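Local coordinates for homoserine dehydrogenase (Thermoplasma acidophilum, PDB 3ING), which probably catalyses the NADP-dependent interconversion of L-aspartate semialdehyde and L-homoserine, a shared step on the way to threonine and methionine, at residues T90-D95 and I200-P205; S119-A122 and D127-D130; D213-S218 and N233-S238. All coordinates share one frame; numbering follows the deposited sequence.

Following the chain from the N terminus, the loop 90-95 follows strand 85-88 of the Rossmann-type domain and meets 200-205, more than a hundred residues later, so that contact 1 closes a long loop over the NADPH. Contact 2 is nested inside that loop: it is local, two turns of the single helix 119-135. Contact 3 follows in series, bringing the chain back from 233-238 onto helix 212-226. The three touch one another. Ser119 lies against the loop of contact 1, where its OG probably hydrogen-bonds Ser93 O, while Arg216 of contact 3 packs on both Ala92 and Ala122, tying the nucleotide domain to the C-terminal one.

Contact 1 (T90-D95 and I200-P205); sequences TPASRD and IAESNP. With NDP (NADPH dihydro-nicotinamide-adenine-dinucleotide phosphate), chain C.
Pro91 and Ser203 meet where two loops close over the NADPH, one following a strand of the Rossmann-type domain, the other lying between helices 188-198 and 206-209. CB of Pro91 rests 3.5 Å from Ser203 OG, while its CD packs 3.4 Å from C8A of the adenine, so one ring touches both the serine and the base, CB against the hydroxyl and CD against the adenine. With OG anti to its carbonyl carbon (chi1 -58°), Ser203 turns its hydroxyl to the pyrophosphate and donates to O2A at 2.7 Å. Glu202 takes the nicotinamide ribose: its chain bends at chi2 (-78°), and OE2 accepts from O2D at 2.7 Å. The next ribose hydroxyl, O3D, donates to Thr90 O, so each loop grips the sugar once.

Further out, the Arg94 and Asn204 side chains cross at about a right angle. ND2 of Asn204 lies over one face of the guanidinium, 3.6 Å from NH1, with the planes 29° apart; no hydrogen bond joins them. Their polar ends are engaged otherwise, Arg94 in a salt bridge with Asp207 and Asn204 OD1 accepting from Gln206 N, at the start of helix 206-209. Arg94 NH2 also reaches back to Ala92 O, which lies in the guanidinium plane. Between the loops sits one water, accepting from Ala92 N and donating to Glu202 OE1 at 2.6 Å.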
ATOM      1  N   THR A  90       4.087 -18.296 -16.257  1.00 19.71           N
ATOM      2  CA  THR A  90       4.184 -18.688 -17.678  1.00 18.39           C
ATOM      3  C   THR A  90       3.773 -17.484 -18.542  1.00 19.50           C
ATOM      4  O   THR A  90       3.151 -16.570 -18.052  1.00 21.93           O
ATOM      5  CB  THR A  90       3.259 -19.868 -18.020  1.00 18.51           C
ATOM      6  OG1 THR A  90       1.901 -19.445 -17.851  1.00 20.26           O
ATOM      7  CG2 THR A  90       3.548 -21.082 -17.119  1.00 19.50           C
ATOM      8  N   PRO A  91       4.159 -17.473 -19.836  1.00 21.89           N
ATOM      9  CA  PRO A  91       3.781 -16.375 -20.711  1.00 20.20           C
ATOM     10  C   PRO A  91       2.311 -16.390 -21.066  1.00 20.40           C
ATOM     11  O   PRO A  91       1.648 -17.438 -20.988  1.00 20.49           O
ATOM     12  CB  PRO A  91       4.618 -16.650 -21.984  1.00 23.48           C
ATOM     13  CG  PRO A  91       5.559 -17.724 -21.661  1.00 25.50           C
ATOM     14  CD  PRO A  91       4.970 -18.466 -20.545  1.00 20.81           C
ATOM     15  N   ALA A  92       1.807 -15.238 -21.500  1.00 22.34           N
ATOM     16  CA  ALA A  92       0.444 -15.107 -21.949  1.00 20.12           C
ATOM     17  C   ALA A  92       0.137 -15.959 -23.155  1.00 20.29           C
ATOM     18  O   ALA A  92       0.853 -15.940 -24.140  1.00 22.69           O
ATOM     19  CB  ALA A  92       0.137 -13.634 -22.273  1.00 21.13           C
ATOM     20  N   SER A  93      -0.941 -16.729 -23.065  1.00 20.25           N
ATOM     21  CA  SER A  93      -1.541 -17.384 -24.244  1.00 19.78           C
ATOM     22  C   SER A  93      -2.424 -16.368 -24.965  1.00 20.75           C
ATOM     23  O   SER A  93      -2.775 -15.315 -24.399  1.00 18.66           O
ATOM     24  CB  SER A  93      -2.397 -18.555 -23.834  1.00 24.64           C
ATOM     25  OG  SER A  93      -3.580 -18.105 -23.218  1.00 21.64           O
ATOM     26  N   ARG A  94      -2.849 -16.694 -26.188  1.00 20.69           N
ATOM     27  CA  ARG A  94      -3.637 -15.737 -26.976  1.00 19.87           C
ATOM     28  C   ARG A  94      -5.071 -15.542 -26.448  1.00 24.43           C
ATOM     29  O   ARG A  94      -5.649 -14.478 -26.622  1.00 24.84           O
ATOM     30  CB  ARG A  94      -3.721 -16.223 -28.431  1.00 20.02           C
ATOM     31  CG  ARG A  94      -2.383 -16.454 -29.141  1.00 32.22           C
ATOM     32  CD  ARG A  94      -1.513 -15.211 -29.193  1.00 40.87           C
ATOM     33  NE  ARG A  94      -0.759 -14.968 -27.955  1.00 48.81           N
ATOM     34  CZ  ARG A  94      -0.206 -13.802 -27.615  1.00 40.99           C
ATOM     35  NH1 ARG A  94      -0.314 -12.746 -28.409  1.00 37.56           N
ATOM     36  NH2 ARG A  94       0.428 -13.690 -26.457  1.00 41.43           N
ATOM     37  N   ASP A  95      -5.621 -16.581 -25.807  1.00 21.77           N
ATOM     38  CA  ASP A  95      -7.035 -16.648 -25.444  1.00 19.87           C
ATOM     39  C   ASP A  95      -7.328 -16.941 -23.968  1.00 20.63           C
ATOM     40  O   ASP A  95      -8.476 -16.947 -23.541  1.00 20.31           O
ATOM     41  CB  ASP A  95      -7.728 -17.688 -26.377  1.00 20.85           C
ATOM     42  CG  ASP A  95      -7.229 -19.139 -26.164  1.00 23.55           C
ATOM     43  OD1 ASP A  95      -6.430 -19.422 -25.253  1.00 21.53           O
ATOM     44  OD2 ASP A  95      -7.643 -20.008 -26.937  1.00 20.86           O
ATOM     45  N   ILE A 200      11.940  -6.689 -19.146  1.00 24.65           N
ATOM     46  CA  ILE A 200      10.564  -6.212 -19.050  1.00 27.35           C
ATOM     47  C   ILE A 200       9.695  -6.534 -20.283  1.00 28.21           C
ATOM     48  O   ILE A 200       8.505  -6.401 -20.203  1.00 28.58           O
ATOM     49  CB  ILE A 200      10.461  -4.657 -18.799  1.00 27.36           C
ATOM     50  CG1 ILE A 200      11.073  -3.865 -19.951  1.00 26.78           C
ATOM     51  CG2 ILE A 200      11.083  -4.256 -17.394  1.00 26.36           C
ATOM     52  CD1 ILE A 200      10.815  -2.285 -19.968  1.00 22.47           C
ATOM     53  N   ALA A 201      10.273  -6.916 -21.407  1.00 22.81           N
ATOM     54  CA  ALA A 201       9.494  -7.183 -22.624  1.00 23.00           C
ATOM     55  C   ALA A 201       8.736  -8.487 -22.470  1.00 25.78           C
ATOM     56  O   ALA A 201       9.240  -9.428 -21.858  1.00 21.84           O
ATOM     57  CB  ALA A 201      10.417  -7.283 -23.816  1.00 20.27           C
ATOM     58  N   GLU A 202       7.543  -8.556 -23.057  1.00 25.00           N
ATOM     59  CA  GLU A 202       6.749  -9.753 -23.065  1.00 22.85           C
ATOM     60  C   GLU A 202       7.410 -10.807 -23.919  1.00 22.58           C
ATOM     61  O   GLU A 202       8.132 -10.486 -24.867  1.00 23.07           O
ATOM     62  CB  GLU A 202       5.373  -9.442 -23.645  1.00 26.12           C
ATOM     63  CG  GLU A 202       4.484  -8.681 -22.691  1.00 24.59           C
ATOM     64  CD  GLU A 202       3.908  -9.588 -21.648  1.00 30.77           C
ATOM     65  OE1 GLU A 202       2.866 -10.238 -21.921  1.00 34.35           O
ATOM     66  OE2 GLU A 202       4.513  -9.661 -20.554  1.00 27.01           O
ATOM     67  N   SER A 203       7.130 -12.070 -23.590  1.00 23.14           N
ATOM     68  CA  SER A 203       7.607 -13.226 -24.319  1.00 22.60           C
ATOM     69  C   SER A 203       7.236 -13.108 -25.799  1.00 22.14           C
ATOM     70  O   SER A 203       7.939 -13.650 -26.676  1.00 20.69           O
ATOM     71  CB  SER A 203       7.028 -14.509 -23.697  1.00 26.30           C
ATOM     72  OG  SER A 203       7.404 -14.593 -22.332  1.00 25.20           O
ATOM     73  N   ASN A 204       6.100 -12.459 -26.064  1.00 21.40           N
ATOM     74  CA  ASN A 204       5.729 -12.050 -27.430  1.00 23.10           C
ATOM     75  C   ASN A 204       5.732 -10.538 -27.392  1.00 22.14           C
ATOM     76  O   ASN A 204       4.724  -9.910 -27.014  1.00 23.97           O
ATOM     77  CB  ASN A 204       4.389 -12.573 -27.906  1.00 22.57           C
ATOM     78  CG  ASN A 204       4.029 -12.055 -29.290  1.00 25.89           C
ATOM     79  OD1 ASN A 204       4.686 -11.154 -29.832  1.00 24.82           O
ATOM     80  ND2 ASN A 204       2.976 -12.626 -29.877  1.00 25.77           N
ATOM     81  N   PRO A 205       6.858  -9.937 -27.776  1.00 20.80           N
ATOM     82  CA  PRO A 205       6.967  -8.452 -27.677  1.00 24.02           C
ATOM     83  C   PRO A 205       5.941  -7.655 -28.485  1.00 23.55           C
ATOM     84  O   PRO A 205       5.725  -6.481 -28.196  1.00 22.51           O
ATOM     85  CB  PRO A 205       8.384  -8.183 -28.155  1.00 26.56           C
ATOM     86  CG  PRO A 205       9.100  -9.496 -27.977  1.00 26.49           C
ATOM     87  CD  PRO A 205       8.103 -10.531 -28.275  1.00 23.34           C
TER
HETATM   88  PA  NDP C 326       9.768 -15.660 -19.786  1.00 23.13           P
HETATM   89  O1A NDP C 326      11.093 -15.111 -19.444  1.00 20.48           O
HETATM   90  O2A NDP C 326       9.505 -15.914 -21.222  1.00 20.11           O
HETATM   91  O5B NDP C 326       9.521 -17.048 -19.009  1.00 21.40           O
HETATM   92  C5B NDP C 326       8.409 -17.901 -19.192  1.00 22.01           C
HETATM   93  C4B NDP C 326       8.640 -19.227 -18.484  1.00 22.11           C
HETATM   94  O4B NDP C 326       7.594 -20.131 -18.731  1.00 23.09           O
HETATM   95  C3B NDP C 326       9.886 -19.951 -19.011  1.00 20.62           C
HETATM   96  O3B NDP C 326      10.423 -20.819 -18.026  1.00 21.58           O
HETATM   97  C2B NDP C 326       9.346 -20.747 -20.150  1.00 19.44           C
HETATM   98  O2B NDP C 326      10.120 -21.862 -20.496  1.00 24.11           O
HETATM   99  C1B NDP C 326       8.058 -21.217 -19.531  1.00 18.91           C
HETATM  100  N9A NDP C 326       7.011 -21.581 -20.477  1.00 23.58           N
HETATM  101  C8A NDP C 326       6.727 -21.105 -21.727  1.00 26.33           C
HETATM  102  N7A NDP C 326       5.593 -21.738 -22.164  1.00 23.13           N
HETATM  103  C5A NDP C 326       5.183 -22.582 -21.206  1.00 26.50           C
HETATM  104  C6A NDP C 326       4.111 -23.450 -21.179  1.00 28.98           C
HETATM  105  N6A NDP C 326       3.120 -23.326 -22.059  1.00 41.16           N
HETATM  106  N1A NDP C 326       3.966 -24.165 -20.044  1.00 25.79           N
HETATM  107  C2A NDP C 326       4.847 -24.103 -18.983  1.00 29.38           C
HETATM  108  N3A NDP C 326       5.922 -23.235 -18.990  1.00 27.05           N
HETATM  109  C4A NDP C 326       6.048 -22.492 -20.128  1.00 22.86           C
HETATM  110  O3  NDP C 326       8.616 -14.704 -19.201  1.00 14.44           O
HETATM  111  PN  NDP C 326       8.757 -13.683 -17.966  1.00 19.47           P
HETATM  112  O1N NDP C 326       9.422 -12.432 -18.441  1.00 22.62           O
HETATM  113  O2N NDP C 326       9.340 -14.457 -16.827  1.00 19.22           O
HETATM  114  O5D NDP C 326       7.215 -13.299 -17.640  1.00 21.32           O
HETATM  115  C5D NDP C 326       6.439 -14.352 -17.067  1.00 22.36           C
HETATM  116  C4D NDP C 326       5.015 -13.853 -16.842  1.00 23.30           C
HETATM  117  O4D NDP C 326       5.080 -12.757 -15.957  1.00 22.88           O
HETATM  118  C3D NDP C 326       4.342 -13.334 -18.085  1.00 20.76           C
HETATM  119  O3D NDP C 326       2.986 -13.778 -18.215  1.00 18.82           O
HETATM  120  C2D NDP C 326       4.443 -11.826 -17.962  1.00 20.15           C
HETATM  121  O2D NDP C 326       3.416 -11.151 -18.637  1.00 20.22           O
HETATM  122  C1D NDP C 326       4.358 -11.646 -16.465  1.00 18.29           C
HETATM  123  N1N NDP C 326       4.903 -10.385 -15.993  1.00 18.16           N
HETATM  124  C2N NDP C 326       6.203 -10.062 -16.283  1.00 20.41           C
HETATM  125  C3N NDP C 326       6.727  -8.804 -16.023  1.00 24.90           C
HETATM  126  C7N NDP C 326       8.176  -8.575 -16.228  1.00 27.90           C
HETATM  127  O7N NDP C 326       8.786  -7.720 -15.337  1.00 34.74           O
HETATM  128  N7N NDP C 326       8.881  -9.246 -17.129  1.00 26.05           N
HETATM  129  C4N NDP C 326       6.005  -7.835 -15.092  1.00 25.56           C
HETATM  130  C5N NDP C 326       4.606  -8.305 -14.804  1.00 19.13           C
HETATM  131  C6N NDP C 326       4.129  -9.539 -15.238  1.00 17.90           C
HETATM  132  P2B NDP C 326      11.684 -21.779 -20.841  1.00 35.51           P
HETATM  133  O1X NDP C 326      11.912 -23.177 -21.348  1.00 36.04           O
HETATM  134  O2X NDP C 326      12.539 -21.287 -19.635  1.00 27.68           O
HETATM  135  O3X NDP C 326      11.757 -20.765 -21.937  1.00 20.80           O
HETATM  136  O   HOH W   1       3.472 -12.780 -21.605  1.00 19.26           O

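Contact 2 (S119-A122 and D127-D130); sequences SGLA and DIMD
Ile128 and Leu121 give up the most surface here, and they do it within a single helix, two turns apart. The Ile128 side chain leaves its backbone pointing at the earlier turns; CG1 stands anti to the carbonyl carbon (chi1 -68°) and the chain runs on extended through chi2 (168°), which carries CD1 back along the helix. That methyl ends against the peptide of Gly120, 3.3 Å from Gly120 O, and it also approaches the backbone N of Leu121. With no side chain on Gly120, the methyl packs directly on its peptide.

Leu121 comes at the isoleucine from the side, the two side chains crossing at about a right angle. Only its CD2 branch does the touching, 4.1 Å from Ile128 CD1 and as far from CG2, so both branches of the isoleucine lie beside one leucine methyl. The same CD2 meets selenomethionine Met129, whose chain bends at chi2 (-57°) and then straightens, bringing its terminal CE to 3.8 Å. No hydrogen bond crosses between the two segments; the contact is apolar methyl packing beside the helix backbone.

Around it, Ile128 also packs on Tyr100 and Tyr103 of helix 97-108, while Leu121 reaches Tyr141, in a loop, and Ile220 of helix 212-226. Helix 119-135 thus has apolar neighbours in both of those helices, and it forms the crossover between strands 112-115 and 139-140 in a beta-alpha-beta unit of the Rossmann-type fold.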
ATOM      1  N   SER A 119      -3.104 -13.168 -18.978  1.00 20.27           N
ATOM      2  CA  SER A 119      -4.019 -13.595 -20.065  1.00 22.25           C
ATOM      3  C   SER A 119      -5.256 -14.358 -19.593  1.00 22.52           C
ATOM      4  O   SER A 119      -6.350 -14.198 -20.133  1.00 23.06           O
ATOM      5  CB  SER A 119      -3.257 -14.457 -21.053  1.00 25.55           C
ATOM      6  OG  SER A 119      -4.068 -14.782 -22.167  1.00 25.12           O
ATOM      7  N   GLY A 120      -5.082 -15.224 -18.608  1.00 21.92           N
ATOM      8  CA  GLY A 120      -6.228 -15.953 -18.053  1.00 22.04           C
ATOM      9  C   GLY A 120      -7.259 -14.995 -17.514  1.00 20.90           C
ATOM     10  O   GLY A 120      -8.384 -15.029 -17.912  1.00 19.69           O
ATOM     11  N   LEU A 121      -6.840 -14.081 -16.633  1.00 20.77           N
ATOM     12  CA  LEU A 121      -7.760 -13.129 -16.036  1.00 20.92           C
ATOM     13  C   LEU A 121      -8.311 -12.133 -17.029  1.00 20.59           C
ATOM     14  O   LEU A 121      -9.428 -11.677 -16.883  1.00 22.03           O
ATOM     15  CB  LEU A 121      -7.059 -12.386 -14.888  1.00 19.30           C
ATOM     16  CG  LEU A 121      -6.671 -13.251 -13.683  1.00 21.72           C
ATOM     17  CD1 LEU A 121      -5.815 -12.475 -12.687  1.00 18.79           C
ATOM     18  CD2 LEU A 121      -7.934 -13.860 -13.017  1.00 20.48           C
ATOM     19  N   ALA A 122      -7.538 -11.783 -18.047  1.00 20.79           N
ATOM     20  CA  ALA A 122      -8.006 -10.800 -19.039  1.00 21.08           C
ATOM     21  C   ALA A 122      -9.056 -11.362 -20.024  1.00 25.05           C
ATOM     22  O   ALA A 122      -9.873 -10.616 -20.554  1.00 26.40           O
ATOM     23  CB  ALA A 122      -6.806 -10.187 -19.802  1.00 20.61           C
ATOM     24  N   ASP A 127     -15.046 -17.483 -15.836  1.00 23.60           N
ATOM     25  CA  ASP A 127     -14.860 -18.896 -15.604  1.00 21.73           C
ATOM     26  C   ASP A 127     -13.838 -19.145 -14.526  1.00 21.26           C
ATOM     27  O   ASP A 127     -14.009 -20.030 -13.703  1.00 17.78           O
ATOM     28  CB  ASP A 127     -14.438 -19.601 -16.890  1.00 24.39           C
ATOM     29  CG  ASP A 127     -15.546 -19.607 -17.925  1.00 30.70           C
ATOM     30  OD1 ASP A 127     -16.687 -19.838 -17.506  1.00 26.68           O
ATOM     31  OD2 ASP A 127     -15.266 -19.360 -19.120  1.00 30.79           O
ATOM     32  N   ILE A 128     -12.776 -18.355 -14.508  1.00 20.50           N
ATOM     33  CA  ILE A 128     -11.805 -18.496 -13.435  1.00 20.95           C
ATOM     34  C   ILE A 128     -12.428 -18.203 -12.073  1.00 23.68           C
ATOM     35  O   ILE A 128     -12.199 -18.951 -11.122  1.00 20.99           O
ATOM     36  CB  ILE A 128     -10.583 -17.594 -13.644  1.00 20.72           C
ATOM     37  CG1 ILE A 128      -9.780 -18.095 -14.847  1.00 20.31           C
ATOM     38  CG2 ILE A 128      -9.744 -17.523 -12.331  1.00 16.57           C
ATOM     39  CD1 ILE A 128      -8.700 -17.118 -15.330  1.00 18.25           C
HETATM   40  N   MSE A 129     -13.224 -17.136 -11.944  1.00 22.23           N
HETATM   41  CA  MSE A 129     -13.792 -16.824 -10.589  1.00 22.08           C
HETATM   42  C   MSE A 129     -14.853 -17.803 -10.175  1.00 23.95           C
HETATM   43  O   MSE A 129     -15.009 -18.104  -8.985  1.00 24.48           O
HETATM   44  CB  MSE A 129     -14.318 -15.408 -10.544  1.00 21.36           C
HETATM   45  CG  MSE A 129     -13.222 -14.412 -10.850  1.00 23.91           C
HETATM   46 SE   MSE A 129     -11.654 -14.569  -9.620  0.75 26.49          SE
HETATM   47  CE  MSE A 129     -10.564 -13.217 -10.384  1.00 30.28           C
ATOM     48  N   ASP A 130     -15.580 -18.320 -11.158  1.00 22.14           N
ATOM     49  CA  ASP A 130     -16.570 -19.350 -10.908  1.00 21.99           C
ATOM     50  C   ASP A 130     -15.917 -20.607 -10.343  1.00 23.17           C
ATOM     51  O   ASP A 130     -16.412 -21.206  -9.395  1.00 22.34           O
ATOM     52  CB  ASP A 130     -17.276 -19.688 -12.194  1.00 24.74           C
ATOM     53  CG  ASP A 130     -18.387 -20.675 -12.004  1.00 36.19           C
ATOM     54  OD1 ASP A 130     -19.019 -20.664 -10.923  1.00 34.36           O
ATOM     55  OD2 ASP A 130     -18.620 -21.452 -12.951  1.00 37.93           O
TER

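Contact 3 (D213-S218 and N233-S238); sequences DAARKS and NDVEYS
Ala215 and Tyr237 make the tight end of this contact. The alanine CB sits over one face of the phenol ring, 3.8 Å from its centroid and 24° off the normal, a CH-pi contact displaced toward the CG–CD1 side. CG of Tyr237 occupies the cramped site between backbone N and carbonyl carbon (chi1 68°), which lays the ring across the helix surface. Beside it, Val235 packs more loosely on the alanine, its CG2 staying 4.1 Å from Ala215 CB, and meets Ser218 OG with its branch point, both CB and CG2 3.6 Å away and CG1 hardly farther. That hydroxyl donates to Ala215 O one turn back at 2.7 Å.

The other link is wetter and less direct: no hydrogen bond joins the segments themselves, but a water donates to both Ser218 OG and Glu236 O, each at 2.8 Å. Tyr237 itself is solvent-exposed, in contrast with the buried alanine beneath it.

Lys217, on the same turn but facing elsewhere, is the predicted proton donor. Around the contact, Ser218 packs on Thr253 of strand 249-258, Val235 on Ala264 of strand 261-270, and the Glu236 backbone hydrogen-bonds with Ala264 and Ser266 there, while Val235 also packs on helix 212-226.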
ATOM      1  N   ASP A 213      -0.712  -5.747 -23.915  1.00 24.44           N
ATOM      2  CA  ASP A 213      -0.306  -5.892 -22.503  1.00 23.47           C
ATOM      3  C   ASP A 213      -1.090  -4.893 -21.666  1.00 23.20           C
ATOM      4  O   ASP A 213      -1.658  -5.240 -20.641  1.00 22.49           O
ATOM      5  CB  ASP A 213       1.197  -5.676 -22.342  1.00 24.59           C
ATOM      6  CG  ASP A 213       1.667  -5.742 -20.880  1.00 28.50           C
ATOM      7  OD1 ASP A 213       1.649  -6.831 -20.289  1.00 27.45           O
ATOM      8  OD2 ASP A 213       2.087  -4.702 -20.322  1.00 27.54           O
ATOM      9  N   ALA A 214      -1.122  -3.636 -22.084  1.00 22.23           N
ATOM     10  CA  ALA A 214      -1.900  -2.643 -21.337  1.00 21.12           C
ATOM     11  C   ALA A 214      -3.389  -3.014 -21.272  1.00 21.23           C
ATOM     12  O   ALA A 214      -4.061  -2.811 -20.247  1.00 23.38           O
ATOM     13  CB  ALA A 214      -1.725  -1.252 -21.967  1.00 20.94           C
ATOM     14  N   ALA A 215      -3.914  -3.519 -22.386  1.00 20.89           N
ATOM     15  CA  ALA A 215      -5.319  -3.873 -22.463  1.00 22.09           C
ATOM     16  C   ALA A 215      -5.659  -4.940 -21.449  1.00 21.54           C
ATOM     17  O   ALA A 215      -6.667  -4.821 -20.791  1.00 20.81           O
ATOM     18  CB  ALA A 215      -5.729  -4.318 -23.860  1.00 20.53           C
ATOM     19  N   ARG A 216      -4.826  -5.974 -21.333  1.00 22.37           N
ATOM     20  CA  ARG A 216      -5.069  -7.053 -20.391  1.00 22.65           C
ATOM     21  C   ARG A 216      -5.104  -6.498 -18.985  1.00 21.84           C
ATOM     22  O   ARG A 216      -5.957  -6.844 -18.187  1.00 20.83           O
ATOM     23  CB  ARG A 216      -3.992  -8.148 -20.505  1.00 23.87           C
ATOM     24  CG  ARG A 216      -4.067  -8.968 -21.811  1.00 22.81           C
ATOM     25  CD  ARG A 216      -2.778  -9.754 -21.927  1.00 21.67           C
ATOM     26  NE  ARG A 216      -2.755 -10.603 -23.112  1.00 26.61           N
ATOM     27  CZ  ARG A 216      -1.638 -10.894 -23.788  1.00 28.31           C
ATOM     28  NH1 ARG A 216      -0.460 -10.329 -23.484  1.00 26.30           N
ATOM     29  NH2 ARG A 216      -1.712 -11.656 -24.840  1.00 28.91           N
ATOM     30  N   LYS A 217      -4.167  -5.610 -18.687  1.00 23.26           N
ATOM     31  CA  LYS A 217      -4.093  -5.020 -17.359  1.00 20.35           C
ATOM     32  C   LYS A 217      -5.368  -4.230 -17.090  1.00 20.99           C
ATOM     33  O   LYS A 217      -5.869  -4.245 -15.991  1.00 22.19           O
ATOM     34  CB  LYS A 217      -2.844  -4.125 -17.218  1.00 18.90           C
ATOM     35  CG  LYS A 217      -1.541  -4.864 -17.350  1.00 24.12           C
ATOM     36  CD  LYS A 217      -0.336  -3.930 -17.203  1.00 26.40           C
ATOM     37  CE  LYS A 217       0.977  -4.722 -17.324  1.00 25.60           C
ATOM     38  NZ  LYS A 217       1.258  -5.597 -16.165  1.00 34.06           N
ATOM     39  N   SER A 218      -5.918  -3.575 -18.110  1.00 21.22           N
ATOM     40  CA  SER A 218      -7.074  -2.741 -17.908  1.00 20.06           C
ATOM     41  C   SER A 218      -8.316  -3.550 -17.563  1.00 21.40           C
ATOM     42  O   SER A 218      -9.195  -3.043 -16.852  1.00 20.51           O
ATOM     43  CB  SER A 218      -7.355  -1.839 -19.137  1.00 22.94           C
ATOM     44  OG  SER A 218      -7.916  -2.533 -20.258  1.00 17.60           O
ATOM     45  N   ASN A 233     -12.623  -7.751 -25.254  1.00 24.63           N
ATOM     46  CA  ASN A 233     -13.624  -7.231 -26.166  1.00 24.28           C
ATOM     47  C   ASN A 233     -14.316  -5.987 -25.624  1.00 24.61           C
ATOM     48  O   ASN A 233     -14.955  -5.263 -26.369  1.00 29.06           O
ATOM     49  CB  ASN A 233     -14.688  -8.319 -26.440  1.00 29.11           C
ATOM     50  CG  ASN A 233     -14.096  -9.602 -27.071  1.00 39.26           C
ATOM     51  OD1 ASN A 233     -13.188  -9.515 -27.903  1.00 44.57           O
ATOM     52  ND2 ASN A 233     -14.602 -10.792 -26.664  1.00 38.46           N
ATOM     53  N   ASP A 234     -14.141  -5.691 -24.344  1.00 24.70           N
ATOM     54  CA  ASP A 234     -14.886  -4.623 -23.679  1.00 22.07           C
ATOM     55  C   ASP A 234     -14.076  -3.414 -23.315  1.00 25.34           C
ATOM     56  O   ASP A 234     -14.596  -2.520 -22.649  1.00 26.34           O
ATOM     57  CB  ASP A 234     -15.467  -5.174 -22.368  1.00 24.02           C
ATOM     58  CG  ASP A 234     -16.475  -6.298 -22.599  1.00 28.72           C
ATOM     59  OD1 ASP A 234     -17.408  -6.095 -23.422  1.00 28.16           O
ATOM     60  OD2 ASP A 234     -16.334  -7.368 -21.967  1.00 25.89           O
ATOM     61  N   VAL A 235     -12.801  -3.395 -23.701  1.00 23.34           N
ATOM     62  CA  VAL A 235     -11.908  -2.307 -23.330  1.00 21.67           C
ATOM     63  C   VAL A 235     -11.347  -1.686 -24.585  1.00 21.81           C
ATOM     64  O   VAL A 235     -11.380  -2.303 -25.628  1.00 21.85           O
ATOM     65  CB  VAL A 235     -10.788  -2.790 -22.419  1.00 22.79           C
ATOM     66  CG1 VAL A 235     -11.371  -3.606 -21.235  1.00 20.60           C
ATOM     67  CG2 VAL A 235      -9.754  -3.623 -23.192  1.00 21.12           C
ATOM     68  N   GLU A 236     -10.857  -0.448 -24.483  1.00 21.05           N
ATOM     69  CA  GLU A 236     -10.271   0.277 -25.632  1.00 22.39           C
ATOM     70  C   GLU A 236      -8.755   0.381 -25.396  1.00 25.06           C
ATOM     71  O   GLU A 236      -8.305   0.597 -24.244  1.00 23.12           O
ATOM     72  CB  GLU A 236     -10.896   1.664 -25.758  1.00 23.18           C
ATOM     73  N   TYR A 237      -7.976   0.166 -26.450  1.00 23.11           N
ATOM     74  CA  TYR A 237      -6.535   0.269 -26.337  1.00 25.98           C
ATOM     75  C   TYR A 237      -5.878   0.661 -27.648  1.00 29.00           C
ATOM     76  O   TYR A 237      -6.468   0.514 -28.699  1.00 27.44           O
ATOM     77  CB  TYR A 237      -5.964  -1.047 -25.816  1.00 24.37           C
ATOM     78  CG  TYR A 237      -6.056  -2.248 -26.721  1.00 25.33           C
ATOM     79  CD1 TYR A 237      -7.217  -3.016 -26.785  1.00 22.47           C
ATOM     80  CD2 TYR A 237      -4.945  -2.685 -27.425  1.00 29.41           C
ATOM     81  CE1 TYR A 237      -7.272  -4.138 -27.598  1.00 27.29           C
ATOM     82  CE2 TYR A 237      -4.984  -3.813 -28.207  1.00 27.38           C
ATOM     83  CZ  TYR A 237      -6.147  -4.539 -28.288  1.00 26.42           C
ATOM     84  OH  TYR A 237      -6.184  -5.670 -29.070  1.00 34.83           O
ATOM     85  N   SER A 238      -4.650   1.159 -27.555  1.00 28.86           N
ATOM     86  CA  SER A 238      -3.893   1.597 -28.709  1.00 31.91           C
ATOM     87  C   SER A 238      -2.448   1.117 -28.564  1.00 30.11           C
ATOM     88  O   SER A 238      -1.955   0.972 -27.453  1.00 27.78           O
ATOM     89  CB  SER A 238      -3.840   3.139 -28.802  1.00 34.46           C
ATOM     90  OG  SER A 238      -5.056   3.782 -28.473  1.00 41.74           O
TER
HETATM   91  O   HOH W   2      -7.006  -0.645 -22.153  1.00 25.35           O